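Local coordinates for cytochrome P450 (Novosphingobium aromaticivorans, PDB 3OFT), which is a haem-binding member of the cytochrome P450 superfamily, CYP101C1, a helix-rich protein that holds protoporphyrin IX containing iron in its interior, at residues A[207-212]-A[217-222]. Residues are numbered along the deposited sequence; the frame is centred on the assembly and turned at random.
Sequences SRILSE and RPWTVD
In the cytochrome P450 fold, the short helix 205-210 is joined by the loop 211-220 to the long helix 221-252, which corresponds to the family's helix I, and Trp219, just ahead of that helix, reaches back across the loop to Ile209, Leu210 and Glu212. Its indole lies against the last turn of helix 205-210. Over one face stands Leu210 CD2, 4.1 Å from the centroid of the five-membered ring of Trp219 and 11° off the ring normal, a CH-pi contact in which the two side chains run at about a right angle. With CG anti to its carbonyl carbon (chi1 -72°), Trp219 brings its pyrrole N-H among the carbonyls at and just beyond the end of the helix. There its NE1 gives a weak, bent hydrogen bond to Ile209 O (3.0 Å, N-H...O angle 128°), an oxygen that also accepts a hydrogen bond from the backbone N-H of Glu212. The carbonyl of Glu212 comes to the ring edge near its plane, with O 3.0 Å from Trp219 CD1. Farther along the indole, the CG2 branch of Ile209, anti to its backbone N, touches Trp219 CZ2 at 3.6 Å; the side chain of Ile209 lies about 8 Å from the haem. Met227 of helix 221-252 touches Ile209, Leu210 and Trp219, while Phe97 of helix 91-104 packs edge-to-face with the indole. Just upstream, Arg217 NH1 donates to Pro218 O at 3.1 Å and also forms a salt bridge with Glu223, whose OE1 accepts a hydrogen bond from the backbone N-H of Thr220, the N-cap residue. A water at the indole edge, in its plane, bridges the two ends of the loop, accepting from Trp219 N at 3.0 Å and donating to Glu212 O at 3.1 Å.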
loop_
_atom_site.group_PDB
_atom_site.type_symbol
_atom_site.label_atom_id
_atom_site.label_comp_id
_atom_site.label_asym_id
_atom_site.label_seq_id
_atom_site.Cartn_x
_atom_site.Cartn_y
_atom_site.Cartn_z
ATOM N N SER A 207 -1.573 19.314 10.335
ATOM C CA SER A 207 -2.136 20.660 10.563
ATOM C C SER A 207 -3.136 21.062 9.503
ATOM O O SER A 207 -4.191 21.659 9.790
ATOM C CB SER A 207 -1.033 21.723 10.556
ATOM O OG SER A 207 -0.169 21.595 11.661
ATOM N N ARG A 208 -2.789 20.768 8.268
ATOM C CA ARG A 208 -3.614 21.185 7.175
ATOM C C ARG A 208 -4.922 20.419 7.056
ATOM O O ARG A 208 -5.934 20.975 6.653
ATOM C CB ARG A 208 -2.807 21.127 5.906
ATOM C CG ARG A 208 -2.076 22.488 5.742
ATOM C CD ARG A 208 -1.238 22.525 4.511
ATOM N NE ARG A 208 -0.578 21.245 4.462
ATOM C CZ ARG A 208 -0.891 20.291 3.620
ATOM N NH1 ARG A 208 -1.822 20.505 2.692
ATOM N NH2 ARG A 208 -0.257 19.130 3.724
ATOM N N ILE A 209 -4.915 19.152 7.432
ATOM C CA ILE A 209 -6.160 18.375 7.378
ATOM C C ILE A 209 -7.024 18.732 8.584
ATOM O O ILE A 209 -8.241 18.924 8.456
ATOM C CB ILE A 209 -5.887 16.846 7.404
ATOM C CG1 ILE A 209 -5.124 16.418 6.129
ATOM C CG2 ILE A 209 -7.222 16.103 7.493
ATOM C CD1 ILE A 209 -4.645 14.953 6.119
ATOM N N LEU A 210 -6.381 18.857 9.746
ATOM C CA LEU A 210 -7.075 19.034 11.016
ATOM C C LEU A 210 -7.636 20.453 11.175
ATOM O O LEU A 210 -8.548 20.655 11.969
ATOM C CB LEU A 210 -6.183 18.663 12.199
ATOM C CG LEU A 210 -5.850 17.156 12.297
ATOM C CD1 LEU A 210 -4.857 16.885 13.431
ATOM C CD2 LEU A 210 -7.095 16.342 12.422
ATOM N N SER A 211 -7.154 21.400 10.375
ATOM C CA SER A 211 -7.669 22.790 10.470
ATOM C C SER A 211 -8.861 23.023 9.513
ATOM O O SER A 211 -9.525 24.080 9.538
ATOM C CB SER A 211 -6.532 23.815 10.258
ATOM O OG SER A 211 -6.119 23.830 8.896
ATOM N N GLU A 212 -9.133 22.027 8.683
ATOM C CA GLU A 212 -10.320 22.008 7.840
ATOM C C GLU A 212 -11.531 21.498 8.624
ATOM O O GLU A 212 -11.386 20.636 9.504
ATOM C CB GLU A 212 -10.111 21.073 6.657
ATOM C CG GLU A 212 -9.067 21.512 5.672
ATOM C CD GLU A 212 -9.493 22.790 4.954
ATOM O OE1 GLU A 212 -8.693 23.753 4.947
ATOM O OE2 GLU A 212 -10.634 22.824 4.439
ATOM N N ARG A 217 -18.378 21.427 10.503
ATOM C CA ARG A 217 -18.120 21.508 11.950
ATOM C C ARG A 217 -16.664 21.027 12.223
ATOM O O ARG A 217 -16.031 20.463 11.326
ATOM C CB ARG A 217 -19.212 20.748 12.738
ATOM C CG ARG A 217 -19.550 19.325 12.257
ATOM C CD ARG A 217 -18.761 18.345 13.026
ATOM N NE ARG A 217 -19.084 16.960 12.717
ATOM C CZ ARG A 217 -18.221 15.958 12.871
ATOM N NH1 ARG A 217 -17.003 16.206 13.342
ATOM N NH2 ARG A 217 -18.572 14.716 12.549
ATOM N N PRO A 218 -16.111 21.294 13.423
ATOM C CA PRO A 218 -14.700 20.928 13.634
ATOM C C PRO A 218 -14.494 19.411 13.767
ATOM O O PRO A 218 -15.402 18.723 14.206
ATOM C CB PRO A 218 -14.350 21.606 14.977
ATOM C CG PRO A 218 -15.417 22.704 15.147
ATOM C CD PRO A 218 -16.652 22.129 14.520
ATOM N N TRP A 219 -13.304 18.904 13.447
ATOM C CA TRP A 219 -12.954 17.506 13.792
ATOM C C TRP A 219 -13.136 17.282 15.291
ATOM O O TRP A 219 -12.725 18.137 16.091
ATOM C CB TRP A 219 -11.480 17.221 13.490
ATOM C CG TRP A 219 -11.144 17.116 12.024
ATOM C CD1 TRP A 219 -10.881 18.164 11.164
ATOM C CD2 TRP A 219 -10.976 15.916 11.253
ATOM N NE1 TRP A 219 -10.562 17.685 9.919
ATOM C CE2 TRP A 219 -10.617 16.312 9.934
ATOM C CE3 TRP A 219 -11.106 14.547 11.538
ATOM C CZ2 TRP A 219 -10.406 15.381 8.888
ATOM C CZ3 TRP A 219 -10.867 13.618 10.500
ATOM C CH2 TRP A 219 -10.550 14.045 9.193
ATOM N N THR A 220 -13.707 16.147 15.690
ATOM C CA THR A 220 -13.643 15.768 17.091
ATOM C C THR A 220 -12.260 15.182 17.350
ATOM O O THR A 220 -11.554 14.775 16.417
ATOM C CB THR A 220 -14.734 14.763 17.488
ATOM O OG1 THR A 220 -14.476 13.484 16.867
ATOM C CG2 THR A 220 -16.135 15.312 17.092
ATOM N N VAL A 221 -11.885 15.108 18.611
ATOM C CA VAL A 221 -10.602 14.542 18.948
ATOM C C VAL A 221 -10.557 13.065 18.526
ATOM O O VAL A 221 -9.531 12.586 18.042
ATOM C CB VAL A 221 -10.321 14.627 20.456
ATOM C CG1 VAL A 221 -8.973 13.966 20.727
ATOM C CG2 VAL A 221 -10.239 16.108 20.881
ATOM N N ASP A 222 -11.643 12.332 18.740
ATOM C CA ASP A 222 -11.587 10.908 18.347
ATOM C C ASP A 222 -11.464 10.711 16.819
ATOM O O ASP A 222 -10.804 9.772 16.384
ATOM C CB ASP A 222 -12.750 10.089 18.888
ATOM C CG ASP A 222 -12.484 8.568 18.750
ATOM O OD1 ASP A 222 -11.458 8.070 19.294
ATOM O OD2 ASP A 222 -13.304 7.888 18.114
HETATM O O HOH W 1 -11.635 21.210 12.535
#